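Long-range contacts in protection of telomeres protein 1 (Schizosaccharomyces pombe, PDB 4HJ5), which binds single-stranded telomeric DNA of the consensus 5'-GGTTAC-3', protects the 3' overhang of fission yeast telomeres and regulates telomerase and telomere length: residues 20-25 with 86-91; 37-42 with 131-136. The protein carries 1 engineered substitution. One frame throughout, in Å; residues are numbered along the deposited sequence.

Contact 1: residues 20-25 with 86-91. With nucleotides of chain B.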
ATOM      1  N   TYR A  20       7.356   2.059  -4.149  1.00 27.19           N
ATOM      2  CA  TYR A  20       7.247   3.207  -3.266  1.00 30.25           C
ATOM      3  C   TYR A  20       5.772   3.570  -3.208  1.00 27.37           C
ATOM      4  O   TYR A  20       5.056   3.406  -4.201  1.00 26.63           O
ATOM      5  CB  TYR A  20       8.063   4.393  -3.813  1.00 33.46           C
ATOM      6  CG  TYR A  20       9.565   4.190  -3.711  1.00 31.25           C
ATOM      7  CD1 TYR A  20      10.244   4.511  -2.547  1.00 30.70           C
ATOM      8  CD2 TYR A  20      10.284   3.652  -4.764  1.00 35.93           C
ATOM      9  CE1 TYR A  20      11.614   4.313  -2.440  1.00 38.07           C
ATOM     10  CE2 TYR A  20      11.648   3.445  -4.672  1.00 34.96           C
ATOM     11  CZ  TYR A  20      12.307   3.775  -3.505  1.00 39.59           C
ATOM     12  OH  TYR A  20      13.666   3.579  -3.408  1.00 46.99           O
ATOM     13  N   ALA A  21       5.303   4.073  -2.074  1.00 24.32           N
ATOM     14  CA  ALA A  21       3.911   4.511  -2.013  1.00 28.44           C
ATOM     15  C   ALA A  21       3.646   5.494  -0.886  1.00 26.79           C
ATOM     16  O   ALA A  21       4.405   5.563   0.086  1.00 32.56           O
ATOM     17  CB  ALA A  21       2.949   3.281  -1.910  1.00 21.94           C
ATOM     18  N   GLN A  22       2.569   6.263  -1.014  1.00 21.17           N
ATOM     19  CA  GLN A  22       2.129   7.102   0.093  1.00 22.93           C
ATOM     20  C   GLN A  22       0.988   6.425   0.849  1.00 27.27           C
ATOM     21  O   GLN A  22       0.108   5.808   0.242  1.00 24.78           O
ATOM     22  CB  GLN A  22       1.702   8.503  -0.361  1.00 25.47           C
ATOM     23  CG  GLN A  22       1.501   9.446   0.830  1.00 30.67           C
ATOM     24  CD  GLN A  22       1.135  10.881   0.440  1.00 31.07           C
ATOM     25  OE1 GLN A  22       0.620  11.136  -0.643  1.00 31.06           O
ATOM     26  NE2 GLN A  22       1.409  11.824   1.346  1.00 31.64           N
ATOM     27  N   VAL A  23       1.003   6.556   2.170  1.00 18.28           N
ATOM     28  CA  VAL A  23       0.020   5.896   3.014  1.00 27.41           C
ATOM     29  C   VAL A  23      -1.177   6.792   3.212  1.00 26.07           C
ATOM     30  O   VAL A  23      -1.074   7.838   3.855  1.00 27.82           O
ATOM     31  CB  VAL A  23       0.600   5.526   4.398  1.00 28.37           C
ATOM     32  CG1 VAL A  23      -0.502   4.988   5.297  1.00 27.76           C
ATOM     33  CG2 VAL A  23       1.693   4.513   4.249  1.00 22.44           C
ATOM     34  N   ILE A  24      -2.308   6.362   2.664  1.00 28.56           N
ATOM     35  CA  ILE A  24      -3.557   7.120   2.711  1.00 27.77           C
ATOM     36  C   ILE A  24      -4.329   6.870   4.002  1.00 31.77           C
ATOM     37  O   ILE A  24      -4.807   7.792   4.648  1.00 26.04           O
ATOM     38  CB  ILE A  24      -4.458   6.765   1.494  1.00 29.06           C
ATOM     39  CG1 ILE A  24      -3.780   7.200   0.199  1.00 27.93           C
ATOM     40  CG2 ILE A  24      -5.803   7.452   1.608  1.00 30.65           C
ATOM     41  CD1 ILE A  24      -3.458   8.693   0.155  1.00 29.40           C
ATOM     42  N   LYS A  25      -4.430   5.606   4.386  1.00 30.06           N
ATOM     43  CA  LYS A  25      -5.247   5.238   5.522  1.00 24.64           C
ATOM     44  C   LYS A  25      -4.575   4.106   6.295  1.00 28.23           C
ATOM     45  O   LYS A  25      -3.950   3.243   5.697  1.00 23.92           O
ATOM     46  CB  LYS A  25      -6.640   4.809   5.044  1.00 29.34           C
ATOM     47  CG  LYS A  25      -7.571   4.346   6.177  1.00 35.71           C
ATOM     48  CD  LYS A  25      -8.950   3.979   5.651  1.00 30.95           C
ATOM     49  CE  LYS A  25      -9.794   3.277   6.714  1.00 29.67           C
ATOM     50  NZ  LYS A  25     -10.267   4.183   7.801  1.00 36.35           N
ATOM     51  N   GLY A  86      -0.213   9.517   5.610  1.00 28.79           N
ATOM     52  CA  GLY A  86       0.607  10.621   5.116  1.00 31.98           C
ATOM     53  C   GLY A  86       2.076  10.241   4.921  1.00 37.10           C
ATOM     54  O   GLY A  86       2.788  10.787   4.074  1.00 33.61           O
ATOM     55  N   ASP A  87       2.530   9.277   5.706  1.00 31.69           N
ATOM     56  CA  ASP A  87       3.864   8.723   5.523  1.00 33.76           C
ATOM     57  C   ASP A  87       4.063   8.138   4.127  1.00 37.88           C
ATOM     58  O   ASP A  87       3.101   7.716   3.458  1.00 32.41           O
ATOM     59  CB  ASP A  87       4.135   7.644   6.566  1.00 32.45           C
ATOM     60  CG  ASP A  87       4.366   8.218   7.929  1.00 35.69           C
ATOM     61  OD1 ASP A  87       4.388   9.455   8.023  1.00 32.23           O
ATOM     62  OD2 ASP A  87       4.542   7.443   8.894  1.00 32.23           O
ATOM     63  N   TYR A  88       5.320   8.133   3.691  1.00 36.12           N
ATOM     64  CA  TYR A  88       5.713   7.417   2.497  1.00 28.05           C
ATOM     65  C   TYR A  88       6.407   6.140   2.921  1.00 33.60           C
ATOM     66  O   TYR A  88       7.179   6.099   3.894  1.00 33.97           O
ATOM     67  CB  TYR A  88       6.657   8.247   1.640  1.00 26.15           C
ATOM     68  CG  TYR A  88       6.031   9.503   1.090  1.00 33.08           C
ATOM     69  CD1 TYR A  88       6.085  10.694   1.798  1.00 41.28           C
ATOM     70  CD2 TYR A  88       5.404   9.506  -0.160  1.00 31.41           C
ATOM     71  CE1 TYR A  88       5.513  11.860   1.285  1.00 35.54           C
ATOM     72  CE2 TYR A  88       4.833  10.656  -0.675  1.00 28.12           C
ATOM     73  CZ  TYR A  88       4.891  11.824   0.051  1.00 32.22           C
ATOM     74  OH  TYR A  88       4.330  12.965  -0.459  1.00 36.30           O
ATOM     75  N   VAL A  89       6.152   5.085   2.179  1.00 31.55           N
ATOM     76  CA  VAL A  89       6.684   3.810   2.571  1.00 31.77           C
ATOM     77  C   VAL A  89       7.386   3.206   1.371  1.00 28.53           C
ATOM     78  O   VAL A  89       7.044   3.511   0.219  1.00 26.94           O
ATOM     79  CB  VAL A  89       5.533   2.913   3.062  1.00 36.00           C
ATOM     80  CG1 VAL A  89       4.656   2.455   1.894  1.00 32.42           C
ATOM     81  CG2 VAL A  89       6.068   1.755   3.818  1.00 26.08           C
ATOM     82  N   VAL A  90       8.388   2.376   1.621  1.00 23.98           N
ATOM     83  CA  VAL A  90       8.939   1.555   0.553  1.00 25.26           C
ATOM     84  C   VAL A  90       8.721   0.085   0.899  1.00 30.79           C
ATOM     85  O   VAL A  90       9.156  -0.392   1.959  1.00 28.05           O
ATOM     86  CB  VAL A  90      10.440   1.845   0.299  1.00 28.37           C
ATOM     87  CG1 VAL A  90      11.288   1.627   1.580  1.00 27.21           C
ATOM     88  CG2 VAL A  90      10.948   0.991  -0.818  1.00 29.81           C
ATOM     89  N   MET A  91       8.042  -0.638   0.017  1.00 24.88           N
ATOM     90  CA  MET A  91       7.790  -2.059   0.271  1.00 30.62           C
ATOM     91  C   MET A  91       8.537  -2.970  -0.688  1.00 28.63           C
ATOM     92  O   MET A  91       8.450  -2.811  -1.899  1.00 27.00           O
ATOM     93  CB  MET A  91       6.289  -2.342   0.282  1.00 30.57           C
ATOM     94  CG  MET A  91       5.579  -1.392   1.245  1.00 33.44           C
ATOM     95  SD  MET A  91       3.793  -1.524   1.255  1.00 46.07           S
ATOM     96  CE  MET A  91       3.644  -3.251   1.709  1.00 32.46           C
TER
ATOM     97  P    DG B   7     -18.143   5.716   9.140  1.00 49.77           P
ATOM     98  OP1  DG B   7     -19.574   5.753   9.540  1.00 47.48           O
ATOM     99  OP2  DG B   7     -17.464   6.962   8.729  1.00 43.10           O
ATOM    100  O5'  DG B   7     -17.283   5.068  10.329  1.00 42.88           O
ATOM    101  C5'  DG B   7     -17.839   3.961  11.022  1.00 43.52           C
ATOM    102  C4'  DG B   7     -16.856   3.384  12.021  1.00 40.45           C
ATOM    103  O4'  DG B   7     -15.906   2.552  11.320  1.00 35.72           O
ATOM    104  C3'  DG B   7     -16.041   4.400  12.826  1.00 44.58           C
ATOM    105  O3'  DG B   7     -16.057   4.016  14.204  1.00 47.38           O
ATOM    106  C2'  DG B   7     -14.633   4.266  12.242  1.00 45.34           C
ATOM    107  C1'  DG B   7     -14.613   2.797  11.830  1.00 38.57           C
ATOM    108  N9   DG B   7     -13.613   2.460  10.813  1.00 35.99           N
ATOM    109  C8   DG B   7     -12.925   3.330   9.989  1.00 39.40           C
ATOM    110  N7   DG B   7     -12.091   2.742   9.179  1.00 34.31           N
ATOM    111  C5   DG B   7     -12.221   1.401   9.489  1.00 32.47           C
ATOM    112  C6   DG B   7     -11.574   0.278   8.929  1.00 39.21           C
ATOM    113  O6   DG B   7     -10.713   0.256   8.024  1.00 33.81           O
ATOM    114  N1   DG B   7     -12.011  -0.906   9.534  1.00 38.80           N
ATOM    115  C2   DG B   7     -12.957  -0.988  10.526  1.00 36.14           C
ATOM    116  N2   DG B   7     -13.254  -2.213  10.982  1.00 38.27           N
ATOM    117  N3   DG B   7     -13.567   0.054  11.052  1.00 37.91           N
ATOM    118  C4   DG B   7     -13.154   1.210  10.485  1.00 35.83           C
TER
HETATM  119  O   HOH W   1       2.491  12.636  -2.527  1.00 32.25           O
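Q22 lays its side chain over one face of the Y88 ring, the carboxamide and the phenol stacked with their planes 7° apart. Its CG, set anti to the backbone N (chi1 -169°), makes a CH-pi contact 4.2 Å from the ring centroid, and the extended chain beyond carries the amide toward the phenol end. There NE2 gives an almost straight hydrogen bond to G86 O (3.2 Å), which lies in the amide plane, while a water joins OE1 to Y88 OH. Shortening Q22 to an alanine is likely to leave this face of Y88 without its amide cover and G86 O without this donor. On the same side of the sheet, Y20 and V90 run side by side, V90 CG2 resting over the tyrosine face 3.8 Å from CE1. Beneath these pairs is an antiparallel junction of the OB-fold barrel, part of the single-stranded DNA-binding domain: A21 and V89 form the hydrogen-bonded pair, with V89 N to A21 O at 2.8 Å. The pairing continues into the residues just before strand 88-92, where V23 N reaches D87 O at 2.7 Å and G86 N returns to V23 O. On the other face A21 CB packs on V89 CG1, which V23 CG2 also approaches. Next along, I24 and K25 both face Y36 in a classic beta bulge, and K25 NZ donates to N7 of guanine DG7 of chain B at 2.7 Å.

Contact 2: residues 37-42 with 131-136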
ATOM      1  N   VAL A  37      -2.516   2.290   0.531  1.00 25.12           N
ATOM      2  CA  VAL A  37      -1.434   3.113   0.017  1.00 22.41           C
ATOM      3  C   VAL A  37      -1.636   3.316  -1.467  1.00 31.03           C
ATOM      4  O   VAL A  37      -2.289   2.501  -2.118  1.00 27.85           O
ATOM      5  CB  VAL A  37      -0.054   2.463   0.265  1.00 22.96           C
ATOM      6  CG1 VAL A  37       0.066   1.973   1.727  1.00 24.17           C
ATOM      7  CG2 VAL A  37       0.193   1.334  -0.702  1.00 27.48           C
ATOM      8  N   THR A  38      -1.079   4.411  -1.992  1.00 29.98           N
ATOM      9  CA  THR A  38      -1.219   4.749  -3.401  1.00 24.02           C
ATOM     10  C   THR A  38       0.089   5.321  -3.915  1.00 25.87           C
ATOM     11  O   THR A  38       0.908   5.858  -3.161  1.00 25.78           O
ATOM     12  CB  THR A  38      -2.352   5.795  -3.642  1.00 27.69           C
ATOM     13  OG1 THR A  38      -2.535   6.010  -5.060  1.00 27.22           O
ATOM     14  CG2 THR A  38      -2.019   7.115  -2.954  1.00 26.40           C
ATOM     15  N   ASP A  39       0.317   5.173  -5.205  1.00 28.08           N
ATOM     16  CA  ASP A  39       1.378   5.933  -5.825  1.00 30.40           C
ATOM     17  C   ASP A  39       0.777   6.753  -6.946  1.00 31.38           C
ATOM     18  O   ASP A  39       1.464   7.119  -7.890  1.00 31.95           O
ATOM     19  CB  ASP A  39       2.486   5.021  -6.322  1.00 31.82           C
ATOM     20  CG  ASP A  39       2.066   4.207  -7.527  1.00 32.10           C
ATOM     21  OD1 ASP A  39       0.860   4.248  -7.899  1.00 30.04           O
ATOM     22  OD2 ASP A  39       2.944   3.506  -8.074  1.00 35.23           O
ATOM     23  N   TYR A  40      -0.522   7.007  -6.831  1.00 30.65           N
ATOM     24  CA  TYR A  40      -1.296   7.778  -7.817  1.00 32.80           C
ATOM     25  C   TYR A  40      -1.221   7.240  -9.252  1.00 31.37           C
ATOM     26  O   TYR A  40      -1.271   7.991 -10.236  1.00 30.48           O
ATOM     27  CB  TYR A  40      -1.003   9.286  -7.707  1.00 27.54           C
ATOM     28  CG  TYR A  40      -1.519   9.862  -6.391  1.00 30.11           C
ATOM     29  CD1 TYR A  40      -2.822  10.338  -6.277  1.00 34.53           C
ATOM     30  CD2 TYR A  40      -0.715   9.881  -5.253  1.00 31.51           C
ATOM     31  CE1 TYR A  40      -3.302  10.848  -5.068  1.00 33.64           C
ATOM     32  CE2 TYR A  40      -1.184  10.386  -4.046  1.00 36.64           C
ATOM     33  CZ  TYR A  40      -2.473  10.872  -3.959  1.00 38.99           C
ATOM     34  OH  TYR A  40      -2.929  11.366  -2.753  1.00 44.79           O
ATOM     35  N   THR A  41      -1.103   5.922  -9.349  1.00 31.29           N
ATOM     36  CA  THR A  41      -1.302   5.218 -10.605  1.00 30.66           C
ATOM     37  C   THR A  41      -2.416   4.213 -10.380  1.00 33.55           C
ATOM     38  O   THR A  41      -2.660   3.782  -9.242  1.00 29.38           O
ATOM     39  CB  THR A  41      -0.041   4.472 -11.109  1.00 35.87           C
ATOM     40  OG1 THR A  41       0.318   3.437 -10.179  1.00 31.67           O
ATOM     41  CG2 THR A  41       1.123   5.440 -11.285  1.00 36.48           C
ATOM     42  N   GLU A  42      -3.066   3.843 -11.477  1.00 28.01           N
ATOM     43  CA  GLU A  42      -4.327   3.113 -11.459  1.00 33.18           C
ATOM     44  C   GLU A  42      -4.133   1.658 -11.867  1.00 32.66           C
ATOM     45  O   GLU A  42      -3.391   1.344 -12.801  1.00 30.74           O
ATOM     46  CB  GLU A  42      -5.307   3.796 -12.429  1.00 30.32           C
ATOM     47  CG  GLU A  42      -6.685   3.168 -12.564  1.00 34.94           C
ATOM     48  CD  GLU A  42      -7.591   3.998 -13.470  1.00 38.44           C
ATOM     49  OE1 GLU A  42      -7.064   4.931 -14.113  1.00 40.96           O
ATOM     50  OE2 GLU A  42      -8.818   3.740 -13.520  1.00 34.76           O
ATOM     51  N   ASN A 131       9.407  11.634  -5.820  1.00 34.33           N
ATOM     52  CA  ASN A 131       9.077  12.785  -6.648  1.00 39.14           C
ATOM     53  C   ASN A 131       7.955  12.506  -7.647  1.00 33.44           C
ATOM     54  O   ASN A 131       7.055  13.335  -7.833  1.00 37.69           O
ATOM     55  CB  ASN A 131      10.330  13.336  -7.343  1.00 38.06           C
ATOM     56  CG  ASN A 131      11.171  14.184  -6.414  1.00 42.05           C
ATOM     57  OD1 ASN A 131      10.644  14.820  -5.505  1.00 50.35           O
ATOM     58  ND2 ASN A 131      12.486  14.190  -6.627  1.00 41.07           N
ATOM     59  N   GLU A 132       7.995  11.333  -8.266  1.00 28.01           N
ATOM     60  CA  GLU A 132       6.957  10.985  -9.230  1.00 39.19           C
ATOM     61  C   GLU A 132       5.570  10.881  -8.575  1.00 36.51           C
ATOM     62  O   GLU A 132       4.578  11.308  -9.156  1.00 34.69           O
ATOM     63  CB  GLU A 132       7.322   9.716 -10.006  1.00 38.67           C
ATOM     64  CG  GLU A 132       8.386   9.944 -11.085  1.00 45.23           C
ATOM     65  CD  GLU A 132       8.676   8.701 -11.924  1.00 58.13           C
ATOM     66  OE1 GLU A 132       7.741   7.908 -12.191  1.00 53.13           O
ATOM     67  OE2 GLU A 132       9.854   8.516 -12.311  1.00 63.62           O
ATOM     68  N   ILE A 133       5.515  10.327  -7.361  1.00 34.78           N
ATOM     69  CA  ILE A 133       4.276  10.267  -6.580  1.00 32.46           C
ATOM     70  C   ILE A 133       3.708  11.656  -6.358  1.00 37.47           C
ATOM     71  O   ILE A 133       2.512  11.900  -6.526  1.00 33.67           O
ATOM     72  CB  ILE A 133       4.521   9.657  -5.193  1.00 33.17           C
ATOM     73  CG1 ILE A 133       4.869   8.192  -5.319  1.00 34.40           C
ATOM     74  CG2 ILE A 133       3.288   9.780  -4.320  1.00 31.43           C
ATOM     75  CD1 ILE A 133       4.011   7.524  -6.287  1.00 37.90           C
ATOM     76  N   LYS A 134       4.575  12.568  -5.945  1.00 36.80           N
ATOM     77  CA  LYS A 134       4.146  13.924  -5.663  1.00 36.84           C
ATOM     78  C   LYS A 134       3.599  14.621  -6.913  1.00 36.87           C
ATOM     79  O   LYS A 134       2.532  15.231  -6.874  1.00 39.22           O
ATOM     80  CB  LYS A 134       5.290  14.713  -5.028  1.00 38.38           C
ATOM     81  CG  LYS A 134       5.519  14.376  -3.562  1.00 32.98           C
ATOM     82  CD  LYS A 134       6.969  14.660  -3.160  1.00 35.24           C
ATOM     83  CE  LYS A 134       7.181  14.493  -1.652  1.00 40.84           C
ATOM     84  NZ  LYS A 134       8.600  14.759  -1.251  1.00 43.53           N
ATOM     85  N   SER A 135       4.321  14.519  -8.022  1.00 36.47           N
ATOM     86  CA  SER A 135       3.864  15.159  -9.248  1.00 38.60           C
ATOM     87  C   SER A 135       2.555  14.544  -9.742  1.00 42.59           C
ATOM     88  O   SER A 135       1.606  15.270 -10.036  1.00 37.89           O
ATOM     89  CB  SER A 135       4.938  15.135 -10.338  1.00 33.18           C
ATOM     90  OG  SER A 135       5.090  13.845 -10.884  1.00 42.84           O
ATOM     91  N   ARG A 136       2.487  13.215  -9.823  1.00 44.70           N
ATOM     92  CA  ARG A 136       1.246  12.561 -10.242  1.00 36.60           C
ATOM     93  C   ARG A 136       0.088  12.929  -9.326  1.00 38.28           C
ATOM     94  O   ARG A 136      -1.061  13.012  -9.758  1.00 39.22           O
ATOM     95  CB  ARG A 136       1.401  11.047 -10.253  1.00 31.69           C
ATOM     96  CG  ARG A 136       2.049  10.496 -11.482  1.00 38.37           C
ATOM     97  CD  ARG A 136       1.908   8.987 -11.506  1.00 34.27           C
ATOM     98  NE  ARG A 136       2.457   8.400 -10.295  1.00 33.76           N
ATOM     99  CZ  ARG A 136       3.682   7.890 -10.202  1.00 37.78           C
ATOM    100  NH1 ARG A 136       4.484   7.881 -11.257  1.00 40.94           N
ATOM    101  NH2 ARG A 136       4.106   7.383  -9.056  1.00 33.88           N
TER
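R136 reaches from the helix to the turn after strand 33-38 and grips a single backbone oxygen: NE donates to D39 O at 2.9 Å, nearly in line with the carbonyl bond, and NH2 points to the same atom, although its modelled place is less certain. The bend of the chain at chi3 (-56°) swings the guanidinium back over its own helix, so that T41 CG2 lies over the rim of one face, 3.4 Å from NE, and E132 O lies over the centre of the opposite face. This sandwich is the close-packed part of the contact. Beside it Y40 CB meets R136 CB at 3.9 Å, and the tyrosine crosses I133 at about a right angle, CD2 to CG2 at 4.1 Å, while its OH is hydrogen-bonded to K137 NZ. The turn that presents D39 O is built from two side-chain turns in succession, an ST turn in which T38 OG1 accepts from Y40 N and an Asx turn in which D39 OD1 accepts from T41 N. L8 N binds D39 OD2, and the buried carboxylate, its plane turned 53° from that of the guanidinium, probably adds some electrostatic attraction with no N-H directed at it. Helix 131-137 thus packs against the turn leaving an OB-fold strand, I133 and K134 also touching Y88. Toward solvent the ties slacken: R136, itself partly exposed, makes through NH1 a weak salt bridge to OE1 of the exposed E132 at 3.4 Å, a link within the helix that adds nothing across the contact.

The two contacts meet in one sheet, for strands 16-28 and 33-38 are neighbours: Q22 N and T38 O, 2.7 Å apart, make a probable hydrogen bond between them. The centre of contact 1 lies about 6 Å from the centre of the chain, and the contact is strand against strand, held mainly by a backbone ladder with stacked side chains on one face. Contact 2, its centre about 12 Å from that of the chain, is turn against helix, and an arginine side chain supplies its cross-segment hydrogen bonds. Burial does not simply follow this distance: contact 1 is only partly buried, while most touching residues of contact 2 are buried. Segment 20-25 also carries the lysine that reaches the DNA, whereas the nearest atom of contact 2 is about 9 Å from it.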